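Local structure of peptidoglycan-N-acetylmuramic acid deacetylase PdaA (Bacillus subtilis, 1NY1) at residues 74-78 against 79-83; 100-103 against 104-108; 114-117 against 118-122. The protein removes acetyl groups from N-acetylmuramic acid residues of peptidoglycan, a step toward the muramic delta-lactam of the spore cortex that germination requires. All coordinates share one frame; numbering follows the deposited sequence.

Contact 1 of 3, residues 74-78 against 79-83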
loop_
_atom_site.group_PDB
_atom_site.type_symbol
_atom_site.label_atom_id
_atom_site.label_comp_id
_atom_site.label_asym_id
_atom_site.label_seq_id
_atom_site.Cartn_x
_atom_site.Cartn_y
_atom_site.Cartn_z
ATOM N N PHE A 74 -2.389 -3.242 -4.552
ATOM C CA PHE A 74 -3.414 -2.205 -4.465
ATOM C C PHE A 74 -4.373 -2.459 -3.313
ATOM O O PHE A 74 -5.093 -3.458 -3.306
ATOM C CB PHE A 74 -4.217 -2.142 -5.772
ATOM C CG PHE A 74 -3.392 -1.814 -6.987
ATOM C CD1 PHE A 74 -2.639 -2.798 -7.626
ATOM C CD2 PHE A 74 -3.368 -0.517 -7.491
ATOM C CE1 PHE A 74 -1.873 -2.493 -8.759
ATOM C CE2 PHE A 74 -2.607 -0.198 -8.619
ATOM C CZ PHE A 74 -1.859 -1.190 -9.254
ATOM N N PHE A 75 -4.367 -1.558 -2.337
ATOM C CA PHE A 75 -5.258 -1.679 -1.199
ATOM C C PHE A 75 -6.542 -0.956 -1.576
ATOM O O PHE A 75 -6.572 0.271 -1.698
ATOM C CB PHE A 75 -4.611 -1.081 0.052
ATOM C CG PHE A 75 -3.431 -1.867 0.547
ATOM C CD1 PHE A 75 -2.162 -1.677 0.000
ATOM C CD2 PHE A 75 -3.598 -2.838 1.534
ATOM C CE1 PHE A 75 -1.078 -2.448 0.431
ATOM C CE2 PHE A 75 -2.527 -3.611 1.969
ATOM C CZ PHE A 75 -1.257 -3.418 1.417
ATOM N N VAL A 76 -7.606 -1.730 -1.780
ATOM C CA VAL A 76 -8.886 -1.174 -2.209
ATOM C C VAL A 76 -9.975 -1.126 -1.141
ATOM O O VAL A 76 -9.971 -1.912 -0.193
ATOM C CB VAL A 76 -9.418 -1.971 -3.430
ATOM C CG1 VAL A 76 -8.391 -1.928 -4.560
ATOM C CG2 VAL A 76 -9.693 -3.425 -3.036
ATOM N N THR A 77 -10.896 -0.180 -1.299
ATOM C CA THR A 77 -12.020 -0.031 -0.379
ATOM C C THR A 77 -13.249 -0.634 -1.036
ATOM O O THR A 77 -13.249 -0.905 -2.237
ATOM C CB THR A 77 -12.337 1.459 -0.077
ATOM O OG1 THR A 77 -12.785 2.105 -1.278
ATOM C CG2 THR A 77 -11.109 2.170 0.457
ATOM N N GLY A 78 -14.299 -0.835 -0.247
ATOM C CA GLY A 78 -15.520 -1.394 -0.791
ATOM C C GLY A 78 -16.036 -0.578 -1.964
ATOM O O GLY A 78 -16.418 -1.128 -2.997
ATOM N N HIS A 79 -16.036 0.743 -1.817
ATOM C CA HIS A 79 -16.519 1.613 -2.881
ATOM C C HIS A 79 -15.758 1.437 -4.189
ATOM O O HIS A 79 -16.362 1.365 -5.259
ATOM C CB HIS A 79 -16.437 3.082 -2.471
ATOM C CG HIS A 79 -16.753 4.026 -3.592
ATOM N ND1 HIS A 79 -18.025 4.174 -4.104
ATOM C CD2 HIS A 79 -15.950 4.811 -4.348
ATOM C CE1 HIS A 79 -17.991 5.006 -5.128
ATOM N NE2 HIS A 79 -16.744 5.408 -5.298
ATOM N N PHE A 80 -14.433 1.393 -4.103
ATOM C CA PHE A 80 -13.615 1.238 -5.296
ATOM C C PHE A 80 -13.953 -0.056 -6.027
ATOM O O PHE A 80 -14.118 -0.071 -7.250
ATOM C CB PHE A 80 -12.128 1.236 -4.938
ATOM C CG PHE A 80 -11.228 1.240 -6.136
ATOM C CD1 PHE A 80 -10.978 2.421 -6.827
ATOM C CD2 PHE A 80 -10.679 0.056 -6.610
ATOM C CE1 PHE A 80 -10.194 2.422 -7.980
ATOM C CE2 PHE A 80 -9.894 0.043 -7.762
ATOM C CZ PHE A 80 -9.654 1.230 -8.449
ATOM N N VAL A 81 -14.047 -1.145 -5.271
ATOM C CA VAL A 81 -14.362 -2.446 -5.849
ATOM C C VAL A 81 -15.730 -2.433 -6.530
ATOM O O VAL A 81 -15.870 -2.892 -7.659
ATOM C CB VAL A 81 -14.330 -3.554 -4.766
ATOM C CG1 VAL A 81 -14.776 -4.881 -5.362
ATOM C CG2 VAL A 81 -12.920 -3.689 -4.206
ATOM N N LYS A 82 -16.730 -1.896 -5.844
ATOM C CA LYS A 82 -18.080 -1.831 -6.387
ATOM C C LYS A 82 -18.176 -0.873 -7.579
ATOM O O LYS A 82 -18.920 -1.120 -8.528
ATOM C CB LYS A 82 -19.058 -1.382 -5.299
ATOM C CG LYS A 82 -19.042 -2.245 -4.034
ATOM C CD LYS A 82 -19.920 -3.481 -4.155
ATOM C CE LYS A 82 -21.404 -3.114 -4.085
ATOM N NZ LYS A 82 -22.285 -4.315 -4.202
ATOM N N ASP A 83 -17.417 0.216 -7.539
ATOM C CA ASP A 83 -17.465 1.201 -8.614
ATOM C C ASP A 83 -16.594 0.870 -9.827
ATOM O O ASP A 83 -16.925 1.246 -10.955
ATOM C CB ASP A 83 -17.077 2.580 -8.061
ATOM C CG ASP A 83 -17.276 3.687 -9.069
ATOM O OD1 ASP A 83 -18.422 3.858 -9.541
ATOM O OD2 ASP A 83 -16.289 4.389 -9.390
#
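T77 N-caps the helix that begins right after it, and its hydroxyl reaches round to the first turn. T77 OG1 accepts a weak hydrogen bond from F80 N at 3.3 Å, which is long but nearly straight. The torsion sets this up: OG1 lies between the backbone N and the carbonyl carbon (chi1 65°), turned forward over the amides of the coming helix, while the methyl CG2 faces H101 and H105. A threonine suits the place because one branch is polar and the other apolar.

Backbone bonds then take over. V81 N donates to T77 O at 3.1 Å, and K82 N donates to G78 O at 3.0 Å. Glycine at 78 lets F103 pack close on its CA.

The apolar contacts all come from V76, the last residue of strand 73-76, whose branching puts one methyl on each partner. V76 CG1 approaches the F80 ring obliquely, 3.7 Å from F80 CD2. V76 CG2 presses on V81 CG2 at 3.4 Å, closer than methyls usually sit. F80 offers a broad apolar surface to V76 and to I88 of helix 85-93, whereas V81 turns to V127 and I130 of helix 113-131. H79 and K82 hold the exposed side.

Chemically, the junction is a strand end sealed by methyls and a ring, and the strand-to-helix change lies beside H101 and H105, the histidines assigned to the metal, with the T77 methyl against them.

Contact 2 of 3, residues 100-103 against 104-108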
loop_
_atom_site.group_PDB
_atom_site.type_symbol
_atom_site.label_atom_id
_atom_site.label_comp_id
_atom_site.label_asym_id
_atom_site.label_seq_id
_atom_site.Cartn_x
_atom_site.Cartn_y
_atom_site.Cartn_z
ATOM N N ASN A 100 -6.454 -5.251 1.273
ATOM C CA ASN A 100 -7.703 -4.793 1.867
ATOM C C ASN A 100 -7.596 -3.425 2.540
ATOM O O ASN A 100 -6.767 -3.228 3.431
ATOM C CB ASN A 100 -8.170 -5.829 2.893
ATOM C CG ASN A 100 -9.662 -5.775 3.137
ATOM O OD1 ASN A 100 -10.236 -4.702 3.314
ATOM N ND2 ASN A 100 -10.298 -6.938 3.158
ATOM N N HIS A 101 -8.434 -2.480 2.115
ATOM C CA HIS A 101 -8.430 -1.148 2.713
ATOM C C HIS A 101 -9.758 -0.911 3.446
ATOM O O HIS A 101 -10.150 0.232 3.699
ATOM C CB HIS A 101 -8.228 -0.075 1.639
ATOM C CG HIS A 101 -7.553 1.162 2.145
ATOM N ND1 HIS A 101 -7.468 2.323 1.406
ATOM C CD2 HIS A 101 -6.923 1.415 3.316
ATOM C CE1 HIS A 101 -6.815 3.237 2.101
ATOM N NE2 HIS A 101 -6.473 2.711 3.264
ATOM N N SER A 102 -10.427 -2.014 3.780
ATOM C CA SER A 102 -11.714 -2.029 4.478
ATOM C C SER A 102 -12.832 -1.576 3.555
ATOM O O SER A 102 -12.609 -0.802 2.624
ATOM C CB SER A 102 -11.691 -1.142 5.725
ATOM O OG SER A 102 -12.123 0.173 5.431
ATOM N N PHE A 103 -14.041 -2.053 3.822
ATOM C CA PHE A 103 -15.170 -1.716 2.982
ATOM C C PHE A 103 -15.595 -0.255 3.019
ATOM O O PHE A 103 -15.697 0.382 1.972
ATOM C CB PHE A 103 -16.363 -2.605 3.323
ATOM C CG PHE A 103 -17.358 -2.703 2.214
ATOM C CD1 PHE A 103 -18.317 -1.713 2.030
ATOM C CD2 PHE A 103 -17.290 -3.753 1.304
ATOM C CE1 PHE A 103 -19.192 -1.766 0.952
ATOM C CE2 PHE A 103 -18.156 -3.818 0.224
ATOM C CZ PHE A 103 -19.112 -2.823 0.043
ATOM N N HIS A 104 -15.842 0.271 4.216
ATOM C CA HIS A 104 -16.276 1.657 4.362
ATOM C C HIS A 104 -15.160 2.612 4.764
ATOM O O HIS A 104 -15.407 3.785 5.042
ATOM C CB HIS A 104 -17.413 1.746 5.382
ATOM C CG HIS A 104 -18.627 0.962 5.000
ATOM N ND1 HIS A 104 -18.947 -0.247 5.581
ATOM C CD2 HIS A 104 -19.594 1.207 4.085
ATOM C CE1 HIS A 104 -20.059 -0.712 5.040
ATOM N NE2 HIS A 104 -20.472 0.151 4.130
ATOM N N HIS A 105 -13.932 2.103 4.793
ATOM C CA HIS A 105 -12.767 2.904 5.149
ATOM C C HIS A 105 -12.989 3.688 6.449
ATOM O O HIS A 105 -12.704 4.885 6.524
ATOM C CB HIS A 105 -12.437 3.859 3.991
ATOM C CG HIS A 105 -11.068 4.460 4.067
ATOM N ND1 HIS A 105 -10.817 5.671 4.674
ATOM C CD2 HIS A 105 -9.872 4.008 3.620
ATOM C CE1 HIS A 105 -9.526 5.942 4.596
ATOM N NE2 HIS A 105 -8.929 4.949 3.962
ATOM N N PRO A 106 -13.495 3.015 7.498
ATOM C CA PRO A 106 -13.736 3.694 8.772
ATOM C C PRO A 106 -12.512 3.654 9.681
ATOM O O PRO A 106 -11.484 3.072 9.335
ATOM C CB PRO A 106 -14.884 2.894 9.353
ATOM C CG PRO A 106 -14.462 1.493 9.007
ATOM C CD PRO A 106 -13.968 1.618 7.562
ATOM N N ASP A 107 -12.637 4.289 10.844
ATOM C CA ASP A 107 -11.577 4.304 11.842
ATOM C C ASP A 107 -11.772 2.979 12.571
ATOM O O ASP A 107 -12.705 2.838 13.357
ATOM C CB ASP A 107 -11.783 5.469 12.817
ATOM C CG ASP A 107 -10.672 5.580 13.840
ATOM O OD1 ASP A 107 -10.244 4.539 14.390
ATOM O OD2 ASP A 107 -10.233 6.719 14.114
ATOM N N LEU A 108 -10.905 2.008 12.303
ATOM C CA LEU A 108 -11.028 0.698 12.928
ATOM C C LEU A 108 -10.998 0.698 14.447
ATOM O O LEU A 108 -11.556 -0.202 15.067
ATOM C CB LEU A 108 -9.935 -0.237 12.410
ATOM C CG LEU A 108 -9.983 -0.523 10.910
ATOM C CD1 LEU A 108 -8.808 -1.409 10.521
ATOM C CD2 LEU A 108 -11.304 -1.184 10.564
#
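Between S102 and H105, whose CA atoms lie 5.1 Å apart, the chain turns back tightly, and both residues have positive phi angles. The turn brings two histidines together in an edge-to-face (T-shaped) pair. The edge of the H105 ring meets the face of H101, with the planes at 86°, and H105 NE2 stands 3.3 Å from H101 CE1. H105 CG lies anti to the backbone N (chi1 -164°), which swings the ring toward its partner. Histidine suits both places, being flat enough to pair and able to bind the divalent cation assigned to both. If H101 were an alanine, the edge of H105 would probably lose its facing ring and be freer to turn, and the metal would lack one of its histidines.

At the turn itself, F103 CD1 sits over the H104 ring, 3.5 Å from H104 NE2. Here the planes meet at 61°, and ND1 of H104 bonds to the carboxylate of E119. N100 closes an Asx turn, its OD1 accepting from S102 N at 2.7 Å.

The loop runs from strand 97-100 to helix 113-131: N100 and H101 continue backbone pairing with R140 and V76, while F103 and P106 rest on the helix.

Contact 3 of 3, residues 114-117 against 118-122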
loop_
_atom_site.group_PDB
_atom_site.type_symbol
_atom_site.label_atom_id
_atom_site.label_comp_id
_atom_site.label_asym_id
_atom_site.label_seq_id
_atom_site.Cartn_x
_atom_site.Cartn_y
_atom_site.Cartn_z
ATOM N N ASP A 114 -16.504 -7.940 15.757
ATOM C CA ASP A 114 -17.454 -8.393 14.744
ATOM C C ASP A 114 -17.522 -7.418 13.575
ATOM O O ASP A 114 -17.560 -7.827 12.413
ATOM C CB ASP A 114 -18.856 -8.567 15.341
ATOM C CG ASP A 114 -18.908 -9.654 16.395
ATOM O OD1 ASP A 114 -18.085 -10.595 16.319
ATOM O OD2 ASP A 114 -19.782 -9.582 17.291
ATOM N N GLN A 115 -17.538 -6.126 13.885
ATOM C CA GLN A 115 -17.599 -5.100 12.851
ATOM C C GLN A 115 -16.351 -5.117 11.977
ATOM O O GLN A 115 -16.435 -4.980 10.755
ATOM C CB GLN A 115 -17.774 -3.726 13.494
ATOM C CG GLN A 115 -19.192 -3.475 13.968
ATOM C CD GLN A 115 -19.326 -2.198 14.762
ATOM O OE1 GLN A 115 -20.407 -1.617 14.837
ATOM N NE2 GLN A 115 -18.233 -1.762 15.376
ATOM N N ILE A 116 -15.197 -5.286 12.611
ATOM C CA ILE A 116 -13.931 -5.338 11.893
ATOM C C ILE A 116 -13.933 -6.530 10.936
ATOM O O ILE A 116 -13.529 -6.411 9.778
ATOM C CB ILE A 116 -12.738 -5.470 12.872
ATOM C CG1 ILE A 116 -12.608 -4.190 13.700
ATOM C CG2 ILE A 116 -11.448 -5.752 12.097
ATOM C CD1 ILE A 116 -11.453 -4.195 14.679
ATOM N N GLN A 117 -14.394 -7.679 11.422
ATOM C CA GLN A 117 -14.442 -8.879 10.592
ATOM C C GLN A 117 -15.278 -8.644 9.336
ATOM O O GLN A 117 -14.899 -9.062 8.240
ATOM C CB GLN A 117 -15.024 -10.058 11.376
ATOM C CG GLN A 117 -15.153 -11.336 10.553
ATOM C CD GLN A 117 -15.783 -12.475 11.335
ATOM O OE1 GLN A 117 -16.894 -12.348 11.853
ATOM N NE2 GLN A 117 -15.078 -13.597 11.416
ATOM N N ASP A 118 -16.418 -7.979 9.505
ATOM C CA ASP A 118 -17.314 -7.688 8.391
ATOM C C ASP A 118 -16.712 -6.658 7.438
ATOM O O ASP A 118 -16.818 -6.791 6.218
ATOM C CB ASP A 118 -18.651 -7.159 8.910
ATOM C CG ASP A 118 -19.633 -6.881 7.794
ATOM O OD1 ASP A 118 -20.126 -7.851 7.177
ATOM O OD2 ASP A 118 -19.907 -5.693 7.517
ATOM N N GLU A 119 -16.095 -5.626 8.005
ATOM C CA GLU A 119 -15.478 -4.571 7.212
ATOM C C GLU A 119 -14.421 -5.136 6.273
ATOM O O GLU A 119 -14.272 -4.667 5.145
ATOM C CB GLU A 119 -14.823 -3.529 8.122
ATOM C CG GLU A 119 -15.747 -2.433 8.643
ATOM C CD GLU A 119 -16.309 -1.561 7.535
ATOM O OE1 GLU A 119 -15.579 -1.270 6.564
ATOM O OE2 GLU A 119 -17.483 -1.150 7.637
ATOM N N LEU A 120 -13.686 -6.141 6.739
ATOM C CA LEU A 120 -12.638 -6.734 5.921
ATOM C C LEU A 120 -13.143 -7.846 5.008
ATOM O O LEU A 120 -12.835 -7.859 3.816
ATOM C CB LEU A 120 -11.509 -7.260 6.813
ATOM C CG LEU A 120 -10.878 -6.232 7.760
ATOM C CD1 LEU A 120 -9.704 -6.860 8.497
ATOM C CD2 LEU A 120 -10.418 -5.020 6.970
ATOM N N ASP A 121 -13.930 -8.773 5.549
ATOM C CA ASP A 121 -14.425 -9.865 4.727
ATOM C C ASP A 121 -15.251 -9.381 3.547
ATOM O O ASP A 121 -15.167 -9.945 2.458
ATOM C CB ASP A 121 -15.270 -10.841 5.539
ATOM C CG ASP A 121 -15.836 -11.955 4.677
ATOM O OD1 ASP A 121 -15.040 -12.751 4.134
ATOM O OD2 ASP A 121 -17.071 -12.030 4.526
ATOM N N SER A 122 -16.046 -8.339 3.765
ATOM C CA SER A 122 -16.891 -7.807 2.706
ATOM C C SER A 122 -16.087 -7.403 1.469
ATOM O O SER A 122 -16.549 -7.577 0.341
ATOM C CB SER A 122 -17.719 -6.624 3.225
ATOM O OG SER A 122 -16.897 -5.600 3.764
#
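The carbonyl oxygen of D118, a residue whose own N donates to D114 O at 3.1 Å, is gripped twice. S122 N reaches D118 O at 3.0 Å, and S122 OG adds a shorter bond to D118 O of 2.7 Å, lying in the carbonyl plane. The torsion explains the second grip: with chi1 at 57°, OG is folded back along the helix toward the preceding turn. Serine suits this spot because it is small enough to lie flat against its own backbone, and because F103 of the metal-site loop packs against it.

The remaining backbone bonds follow the alpha-helical pattern. E119 N donates to Q115 O at 2.8 Å, L120 N to I116 O at 3.1 Å and D121 N to Q117 O at 2.9 Å.

Among the side chains, I116 and L120 lie alongside each other and point the same way, with CG2 of I116 4.2 Å from CD1 of L120. This is a light contact between branched chains one turn apart, both on the buried side, where L120 also touches Y159. E119 behaves differently. Its chain bends (chi2 -64°), E119 CG passing 3.4 Å from Q115 O, and the carboxylate then leads away to H104 and to P106. A long acid is apt here, since its apolar stem can cover the helix while its end serves the loop. D114, in the first turn of helix 113-131, would probably be favoured there by the helix dipole.

I116 and L120 face inward and D114, Q117, D118 and D121 outward, with E119 the buried exception whose carboxylate is taken up by H104. This is an amphipathic helix following strand 97-100 in a beta-alpha unit, as in the deformed (beta/alpha) barrel of NodB-type polysaccharide deacetylases.

In the fold
Contact 2 is the middle piece, touching both of the others. Contact 1 meets it where H101 N donates to V76 O at 2.8 Å, pairing neighbouring strand ends, and where G78 CA packs on CD2 of F103 at 3.6 Å. Contact 3 holds it from the helix side: H104 ND1 lies 2.7 Å from E119 OE2, and N100 ND2 lies 2.8 Å from L120 O. Contacts 1 and 3 do not touch, their nearest atoms being about 6 Å apart. The H101 side chain comes within about 3 Å of D50, the probable proton acceptor, and about 6 Å of H199, the probable proton donor. The metal-site loop thus lies between a capped helix start and a surface helix.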